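Local coordinates for transcription factor tau 138 kDa subunit (Saccharomyces cerevisiae, PDB 5AIM), which belongs to TFIIIC, which binds intragenic promoters of tRNA and 5S RNA genes and assembles the RNA polymerase III initiation complex; this is the subunit's central extended winged-helix domain, at residues A[11-23]-A[33-45]. Sequence-based numbering, arbitrary orientation. Where two conformers were deposited one is given.
Sequences SLQRQRAILKVMN and EQFYESVSKYMGS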
ATOM      1  N   SER A  11      -9.256 -10.905   3.391  1.00 18.30           N
ATOM      2  CA  SER A  11      -8.036 -10.533   2.661  1.00 19.11           C
ATOM      3  C   SER A  11      -8.355  -9.748   1.378  1.00 16.95           C
ATOM      4  O   SER A  11      -7.737  -8.711   1.081  1.00 19.73           O
ATOM      5  CB  SER A  11      -7.210 -11.773   2.308  1.00 19.36           C
ATOM      6  OG  SER A  11      -6.208 -11.478   1.347  1.00 19.13           O
ATOM      7  N   LEU A  12      -9.316 -10.246   0.602  1.00 18.61           N
ATOM      8  CA  LEU A  12      -9.726  -9.503  -0.598  1.00 16.15           C
ATOM      9  C   LEU A  12     -10.286  -8.108  -0.291  1.00 18.70           C
ATOM     10  O   LEU A  12     -10.015  -7.137  -1.024  1.00 18.03           O
ATOM     11  CB  LEU A  12     -10.748 -10.299  -1.404  1.00 16.86           C
ATOM     12  CG  LEU A  12     -10.232 -11.617  -1.978  1.00 17.65           C
ATOM     13  CD1 LEU A  12     -11.369 -12.366  -2.650  1.00 19.67           C
ATOM     14  CD2 LEU A  12      -9.089 -11.391  -2.961  1.00 21.54           C
ATOM     15  N   GLN A  13     -11.083  -8.005   0.771  1.00 18.72           N
ATOM     16  CA  GLN A  13     -11.591  -6.700   1.197  1.00 19.75           C
ATOM     17  C   GLN A  13     -10.438  -5.731   1.502  1.00 21.10           C
ATOM     18  O   GLN A  13     -10.440  -4.553   1.074  1.00 19.62           O
ATOM     19  CB  GLN A  13     -12.499  -6.862   2.421  1.00 21.39           C
ATOM     20  CG  GLN A  13     -13.169  -5.565   2.867  1.00 28.86           C
ATOM     21  CD  GLN A  13     -13.955  -5.721   4.154  1.00 44.99           C
ATOM     22  OE1 GLN A  13     -13.752  -6.672   4.907  1.00 38.56           O
ATOM     23  NE2 GLN A  13     -14.857  -4.781   4.413  1.00 52.06           N
ATOM     24  N   ARG A  14      -9.449  -6.225   2.242  1.00 18.23           N
ATOM     25  CA  ARG A  14      -8.285  -5.393   2.551  1.00 18.46           C
ATOM     26  C   ARG A  14      -7.504  -4.986   1.293  1.00 16.92           C
ATOM     27  O   ARG A  14      -7.055  -3.830   1.172  1.00 18.98           O
ATOM     28  CB  ARG A  14      -7.370  -6.077   3.574  1.00 21.15           C
ATOM     29  CG  ARG A  14      -8.004  -6.175   4.954  1.00 23.78           C
ATOM     30  CD  ARG A  14      -7.050  -6.728   5.998  1.00 24.28           C
ATOM     31  NE  ARG A  14      -6.577  -8.076   5.677  1.00 26.43           N
ATOM     32  CZ  ARG A  14      -7.067  -9.207   6.174  1.00 29.29           C
ATOM     33  NH1 ARG A  14      -8.086  -9.205   7.029  1.00 30.30           N
ATOM     34  NH2 ARG A  14      -6.529 -10.362   5.799  1.00 26.21           N
ATOM     35  N   GLN A  15      -7.340  -5.913   0.351  1.00 17.62           N
ATOM     36  CA  GLN A  15      -6.738  -5.550  -0.935  1.00 16.82           C
ATOM     37  C   GLN A  15      -7.532  -4.471  -1.700  1.00 18.64           C
ATOM     38  O   GLN A  15      -6.948  -3.521  -2.258  1.00 19.67           O
ATOM     39  CB  GLN A  15      -6.513  -6.800  -1.795  1.00 16.76           C
ATOM     40  CG  GLN A  15      -5.480  -7.758  -1.216  1.00 17.15           C
ATOM     41  CD  GLN A  15      -5.242  -8.938  -2.109  1.00 17.48           C
ATOM     42  OE1 GLN A  15      -4.774  -8.788  -3.229  1.00 19.15           O
ATOM     43  NE2 GLN A  15      -5.562 -10.132  -1.618  1.00 20.00           N
ATOM     44  N   ARG A  16      -8.857  -4.596  -1.730  1.00 17.37           N
ATOM     45  CA  ARG A  16      -9.662  -3.540  -2.347  1.00 17.60           C
ATOM     46  C   ARG A  16      -9.432  -2.196  -1.664  1.00 19.31           C
ATOM     47  O   ARG A  16      -9.357  -1.145  -2.340  1.00 20.02           O
ATOM     48  CB  ARG A  16     -11.153  -3.887  -2.319  1.00 18.69           C
ATOM     49  CG  ARG A  16     -11.556  -5.032  -3.245  1.00 18.81           C
ATOM     50  CD  ARG A  16     -13.073  -5.068  -3.453  1.00 23.32           C
ATOM     51  NE  ARG A  16     -13.819  -5.078  -2.193  1.00 24.16           N
ATOM     52  CZ  ARG A  16     -14.095  -6.162  -1.470  1.00 25.76           C
ATOM     53  NH1 ARG A  16     -13.690  -7.369  -1.855  1.00 23.46           N
ATOM     54  NH2 ARG A  16     -14.779  -6.031  -0.340  1.00 27.45           N
ATOM     55  N   ALA A  17      -9.363  -2.219  -0.331  1.00 17.64           N
ATOM     56  CA  ALA A  17      -9.114  -0.985   0.427  1.00 17.36           C
ATOM     57  C   ALA A  17      -7.755  -0.375   0.082  1.00 18.11           C
ATOM     58  O   ALA A  17      -7.640   0.834  -0.158  1.00 18.77           O
ATOM     59  CB  ALA A  17      -9.201  -1.246   1.918  1.00 19.72           C
ATOM     60  N   ILE A  18      -6.718  -1.203   0.078  1.00 17.38           N
ATOM     61  CA  ILE A  18      -5.380  -0.730  -0.282  1.00 16.78           C
ATOM     62  C   ILE A  18      -5.406  -0.084  -1.665  1.00 18.15           C
ATOM     63  O   ILE A  18      -4.859   1.010  -1.871  1.00 18.54           O
ATOM     64  CB  ILE A  18      -4.376  -1.897  -0.255  1.00 17.05           C
ATOM     65  CG1 ILE A  18      -4.150  -2.346   1.187  1.00 17.97           C
ATOM     66  CG2 ILE A  18      -3.043  -1.506  -0.873  1.00 18.05           C
ATOM     67  CD1 ILE A  18      -3.564  -3.742   1.307  1.00 20.21           C
ATOM     68  N   LEU A  19      -6.046  -0.752  -2.615  1.00 18.08           N
ATOM     69  CA  LEU A  19      -6.142  -0.202  -3.963  1.00 15.64           C
ATOM     70  C   LEU A  19      -6.877   1.151  -4.019  1.00 18.76           C
ATOM     71  O   LEU A  19      -6.404   2.119  -4.661  1.00 19.80           O
ATOM     72  CB  LEU A  19      -6.831  -1.220  -4.871  1.00 20.75           C
ATOM     73  CG  LEU A  19      -6.760  -0.963  -6.369  1.00 21.43           C
ATOM     74  CD1 LEU A  19      -5.331  -1.039  -6.860  1.00 23.85           C
ATOM     75  CD2 LEU A  19      -7.611  -1.979  -7.100  1.00 23.51           C
ATOM     76  N   LYS A  20      -8.038   1.223  -3.368  1.00 17.86           N
ATOM     77  CA  LYS A  20      -8.804   2.478  -3.356  1.00 19.01           C
ATOM     78  C   LYS A  20      -8.030   3.624  -2.688  1.00 17.97           C
ATOM     79  O   LYS A  20      -8.016   4.766  -3.179  1.00 19.09           O
ATOM     80  CB  LYS A  20     -10.170   2.284  -2.681  1.00 20.83           C
ATOM     81  CG  LYS A  20     -10.997   3.559  -2.497  1.00 24.48           C
ATOM     82  CD  LYS A  20     -11.312   4.262  -3.807  1.00 46.03           C
ATOM     83  CE  LYS A  20     -12.469   3.606  -4.533  1.00 44.78           C
ATOM     84  NZ  LYS A  20     -12.652   4.203  -5.885  1.00 77.07           N
ATOM     85  N   VAL A  21      -7.387   3.315  -1.566  1.00 18.01           N
ATOM     86  CA  VAL A  21      -6.582   4.314  -0.871  1.00 17.41           C
ATOM     87  C   VAL A  21      -5.424   4.766  -1.754  1.00 17.91           C
ATOM     88  O   VAL A  21      -5.161   5.965  -1.860  1.00 18.02           O
ATOM     89  CB  VAL A  21      -6.084   3.781   0.482  1.00 18.50           C
ATOM     90  CG1 VAL A  21      -5.028   4.685   1.082  1.00 20.48           C
ATOM     91  CG2 VAL A  21      -7.255   3.626   1.434  1.00 20.34           C
ATOM     92  N   MET A  22      -4.751   3.818  -2.401  1.00 17.32           N
ATOM     93  CA  MET A  22      -3.658   4.193  -3.288  1.00 17.68           C
ATOM     94  C   MET A  22      -4.133   5.115  -4.401  1.00 18.12           C
ATOM     95  O   MET A  22      -3.460   6.109  -4.704  1.00 19.13           O
ATOM     96  CB  MET A  22      -2.965   2.960  -3.864  1.00 17.51           C
ATOM     97  CG  MET A  22      -2.062   2.259  -2.857  1.00 21.60           C
ATOM     98  SD  MET A  22      -0.637   3.249  -2.346  1.00 19.93           S
ATOM     99  CE  MET A  22       0.296   3.318  -3.879  1.00 21.24           C
ATOM    100  N   ASN A  23      -5.285   4.825  -5.003  1.00 19.79           N
ATOM    101  CA  ASN A  23      -5.814   5.776  -5.981  1.00 20.67           C
ATOM    102  C   ASN A  23      -6.114   7.139  -5.366  1.00 21.60           C
ATOM    103  O   ASN A  23      -5.789   8.185  -5.943  1.00 22.73           O
ATOM    104  CB  ASN A  23      -7.068   5.239  -6.659  1.00 23.70           C
ATOM    105  CG  ASN A  23      -6.746   4.395  -7.864  1.00 32.82           C
ATOM    106  OD1 ASN A  23      -6.631   4.900  -8.980  1.00 53.48           O
ATOM    107  ND2 ASN A  23      -6.564   3.107  -7.643  1.00 27.32           N
ATOM    108  N   GLU A  33       3.606   4.175   8.833  1.00 21.85           N
ATOM    109  CA  GLU A  33       2.398   4.355   9.645  1.00 19.75           C
ATOM    110  C   GLU A  33       1.302   5.178   8.968  1.00 21.91           C
ATOM    111  O   GLU A  33       0.138   4.794   9.013  1.00 21.63           O
ATOM    112  CB  GLU A  33       2.767   4.993  10.981  1.00 23.73           C
ATOM    113  CG  GLU A  33       1.600   5.173  11.938  1.00 34.42           C
ATOM    114  CD  GLU A  33       2.047   5.648  13.308  1.00 64.61           C
ATOM    115  OE1 GLU A  33       2.466   6.817  13.428  1.00 52.59           O
ATOM    116  OE2 GLU A  33       1.983   4.848  14.266  1.00 57.82           O
ATOM    117  N   GLN A  34       1.668   6.291   8.339  1.00 20.68           N
ATOM    118  CA  GLN A  34       0.694   7.169   7.689  1.00 20.69           C
ATOM    119  C   GLN A  34      -0.176   6.394   6.688  1.00 18.66           C
ATOM    120  O   GLN A  34      -1.425   6.555   6.635  1.00 19.42           O
ATOM    121  CB  GLN A  34       1.424   8.320   6.984  1.00 23.26           C
ATOM    122  CG  GLN A  34       0.513   9.301   6.265  1.00 28.98           C
ATOM    123  CD  GLN A  34       1.279  10.441   5.624  1.00 32.51           C
ATOM    124  OE1 GLN A  34       2.450  10.668   5.932  1.00 31.92           O
ATOM    125  NE2 GLN A  34       0.622  11.163   4.724  1.00 48.41           N
ATOM    126  N   PHE A  35       0.467   5.539   5.897  1.00 17.61           N
ATOM    127  CA  PHE A  35      -0.264   4.759   4.908  1.00 16.47           C
ATOM    128  C   PHE A  35      -1.220   3.771   5.573  1.00 17.92           C
ATOM    129  O   PHE A  35      -2.418   3.683   5.213  1.00 17.68           O
ATOM    130  CB  PHE A  35       0.673   4.013   3.956  1.00 18.84           C
ATOM    131  CG  PHE A  35      -0.067   3.167   2.962  1.00 18.50           C
ATOM    132  CD1 PHE A  35      -0.754   3.769   1.924  1.00 21.18           C
ATOM    133  CD2 PHE A  35      -0.112   1.790   3.085  1.00 27.93           C
ATOM    134  CE1 PHE A  35      -1.463   3.018   1.017  1.00 25.54           C
ATOM    135  CE2 PHE A  35      -0.832   1.034   2.173  1.00 22.15           C
ATOM    136  CZ  PHE A  35      -1.493   1.656   1.138  1.00 22.69           C
ATOM    137  N   TYR A  36      -0.712   3.007   6.532  1.00 18.16           N
ATOM    138  CA  TYR A  36      -1.554   2.039   7.221  1.00 17.82           C
ATOM    139  C   TYR A  36      -2.723   2.713   7.929  1.00 18.94           C
ATOM    140  O   TYR A  36      -3.845   2.188   7.946  1.00 21.15           O
ATOM    141  CB  TYR A  36      -0.725   1.202   8.194  1.00 21.97           C
ATOM    142  CG  TYR A  36       0.220   0.250   7.503  1.00 22.66           C
ATOM    143  CD1 TYR A  36      -0.262  -0.890   6.875  1.00 33.66           C
ATOM    144  CD2 TYR A  36       1.592   0.474   7.488  1.00 20.98           C
ATOM    145  CE1 TYR A  36       0.589  -1.772   6.244  1.00 28.69           C
ATOM    146  CE2 TYR A  36       2.453  -0.406   6.859  1.00 25.63           C
ATOM    147  CZ  TYR A  36       1.943  -1.524   6.238  1.00 31.07           C
ATOM    148  OH  TYR A  36       2.787  -2.408   5.613  1.00 32.27           O
ATOM    149  N   GLU A  37      -2.471   3.887   8.495  0.54 20.36           N
ATOM    150  CA  GLU A  37      -3.525   4.641   9.158  0.54 21.14           C
ATOM    151  C   GLU A  37      -4.590   5.042   8.141  0.54 20.48           C
ATOM    152  O   GLU A  37      -5.792   4.957   8.425  0.54 16.52           O
ATOM    153  CB  GLU A  37      -2.956   5.879   9.854  0.54 20.95           C
ATOM    154  CG  GLU A  37      -3.959   6.597  10.746  0.54 67.57           C
ATOM    155  CD  GLU A  37      -4.443   5.732  11.896  0.54 36.88           C
ATOM    156  OE1 GLU A  37      -3.625   4.973  12.458  0.54 44.22           O
ATOM    157  OE2 GLU A  37      -5.644   5.803  12.231  0.54 37.85           O
ATOM    158  N   SER A  38      -4.162   5.493   6.965  1.00 17.72           N
ATOM    159  CA  SER A  38      -5.123   5.797   5.897  1.00 17.15           C
ATOM    160  C   SER A  38      -5.974   4.576   5.520  1.00 16.90           C
ATOM    161  O   SER A  38      -7.208   4.695   5.376  1.00 18.16           O
ATOM    162  CB  SER A  38      -4.450   6.352   4.643  1.00 18.89           C
ATOM    163  OG  SER A  38      -3.916   7.645   4.871  1.00 20.12           O
ATOM    164  N   VAL A  39      -5.348   3.414   5.349  1.00 17.26           N
ATOM    165  CA  VAL A  39      -6.131   2.206   5.059  1.00 18.11           C
ATOM    166  C   VAL A  39      -7.118   1.902   6.189  1.00 19.14           C
ATOM    167  O   VAL A  39      -8.292   1.587   5.939  1.00 19.56           O
ATOM    168  CB  VAL A  39      -5.237   0.980   4.780  1.00 18.66           C
ATOM    169  CG1 VAL A  39      -6.082  -0.290   4.597  1.00 20.13           C
ATOM    170  CG2 VAL A  39      -4.391   1.225   3.545  1.00 19.40           C
ATOM    171  N   SER A  40      -6.660   2.005   7.434  1.00 18.59           N
ATOM    172  CA  SER A  40      -7.539   1.751   8.576  0.50 21.62           C
ATOM    173  C   SER A  40      -8.728   2.707   8.584  1.00 22.36           C
ATOM    174  O   SER A  40      -9.878   2.281   8.765  1.00 24.66           O
ATOM    175  CB  SER A  40      -6.765   1.861   9.891  0.50 24.99           C
ATOM    176  OG  SER A  40      -5.854   0.788  10.033  0.50 33.83           O
ATOM    177  N   LYS A  41      -8.476   3.997   8.382  0.59 21.81           N
ATOM    178  CA  LYS A  41      -9.555   4.981   8.377  0.59 21.60           C
ATOM    179  C   LYS A  41     -10.524   4.765   7.217  0.59 18.76           C
ATOM    180  O   LYS A  41     -11.736   4.890   7.391  0.59 25.63           O
ATOM    181  CB  LYS A  41      -8.989   6.404   8.356  0.59 21.59           C
ATOM    182  CG  LYS A  41      -8.405   6.838   9.693  0.59 23.24           C
ATOM    183  CD  LYS A  41      -7.325   7.876   9.503  0.59 45.52           C
ATOM    184  CE  LYS A  41      -6.898   8.519  10.812  0.59 54.99           C
ATOM    185  NZ  LYS A  41      -5.973   9.664  10.578  0.59 34.90           N
ATOM    186  N   TYR A  42     -10.005   4.429   6.040  1.00 20.29           N
ATOM    187  CA  TYR A  42     -10.876   4.101   4.909  1.00 20.48           C
ATOM    188  C   TYR A  42     -11.846   2.951   5.242  1.00 20.55           C
ATOM    189  O   TYR A  42     -13.029   3.000   4.890  1.00 24.21           O
ATOM    190  CB  TYR A  42     -10.056   3.745   3.664  1.00 20.16           C
ATOM    191  CG  TYR A  42     -10.935   3.208   2.565  1.00 20.39           C
ATOM    192  CD1 TYR A  42     -11.638   4.059   1.727  1.00 23.64           C
ATOM    193  CD2 TYR A  42     -11.096   1.845   2.394  1.00 21.31           C
ATOM    194  CE1 TYR A  42     -12.475   3.561   0.739  1.00 25.57           C
ATOM    195  CE2 TYR A  42     -11.916   1.337   1.414  1.00 22.57           C
ATOM    196  CZ  TYR A  42     -12.606   2.195   0.587  1.00 25.76           C
ATOM    197  OH  TYR A  42     -13.424   1.682  -0.392  1.00 32.91           O
ATOM    198  N   MET A  43     -11.347   1.944   5.950  1.00 22.76           N
ATOM    199  CA  MET A  43     -12.145   0.761   6.252  1.00 23.25           C
ATOM    200  C   MET A  43     -13.029   0.952   7.478  1.00 24.84           C
ATOM    201  O   MET A  43     -13.824   0.076   7.804  1.00 31.54           O
ATOM    202  CB  MET A  43     -11.237  -0.450   6.462  1.00 25.38           C
ATOM    203  CG  MET A  43     -10.437  -0.840   5.229  1.00 22.16           C
ATOM    204  SD  MET A  43      -9.555  -2.398   5.426  1.00 27.51           S
ATOM    205  CE  MET A  43     -10.893  -3.575   5.318  1.00 36.13           C
ATOM    206  N   GLY A  44     -12.900   2.093   8.147  1.00 57.68           N
ATOM    207  CA  GLY A  44     -13.722   2.396   9.308  1.00 59.12           C
ATOM    208  C   GLY A  44     -13.017   2.148  10.629  1.00 59.98           C
ATOM    209  O   GLY A  44     -13.646   2.194  11.686  1.00 63.06           O
ATOM    210  N   SER A  45     -11.714   1.884  10.557  1.00106.53           N
ATOM    211  CA  SER A  45     -10.868   1.655  11.733  1.00109.78           C
ATOM    212  C   SER A  45     -11.189   0.342  12.447  1.00 69.28           C
ATOM    213  O   SER A  45     -12.329   0.080  12.827  1.00 99.51           O
ATOM    214  CB  SER A  45     -10.945   2.836  12.712  1.00 65.92           C
ATOM    215  OG  SER A  45     -10.555   4.043  12.081  1.00 71.41           O
TER
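Val21 is the knob of this helix pair: its two methyls drop into a hollow walled by Phe35, Ser38, Val39 and Tyr42 of helix 33-43. Val21 CG2 lies 3.6 Å from Tyr42 CB, beside the base of that side chain, while Val21 CG1 turns the other way and fits between Phe35 CE1, at 3.9 Å, and the CB of Ser38. The helices cross steeply, at 113°, with axes 9.4 Å apart, and Ile18 and Val39 bring the backbones nearest. One turn before Val21, the small Ala17 makes a dip that larger side chains fill. Its CB meets Met43 CG at 3.6 Å and the CD2 side of the Tyr42 ring. Tyr42, swung out by a chi1 of 171°, reaches past Ala17 and Val21 until its outer end lies across the aliphatic base of Lys20, Tyr42 CE1 standing 3.6 Å from Lys20 CG. Met43 bends at its last torsion (chi3 74°) and lodges its CE methyl against the CG carbons of Gln13 and Arg14. An alanine in place of Met43 would probably open a gap over Ala17 and deprive the stems of Gln13 and Arg14 of their apolar neighbour. Just beyond, Gly44 takes a positive phi in a Schellman motif that ends the helix. At the other end Phe35 points its ring at helix 11-23: Ile18 CG2 comes to its edge, and Met22 SD makes an oblique Met-aromatic contact, 3.5 Å from Phe35 CE1. Phe35 and Met22 also touch Ala29 and Ile80, joining the helix pair to strands 28-30 and 78-81 of the winged-helix sheet. Ile18 packs on Met61 and Arg14 forms a salt bridge with Asp57, so helix 52-63 completes the three-helix core.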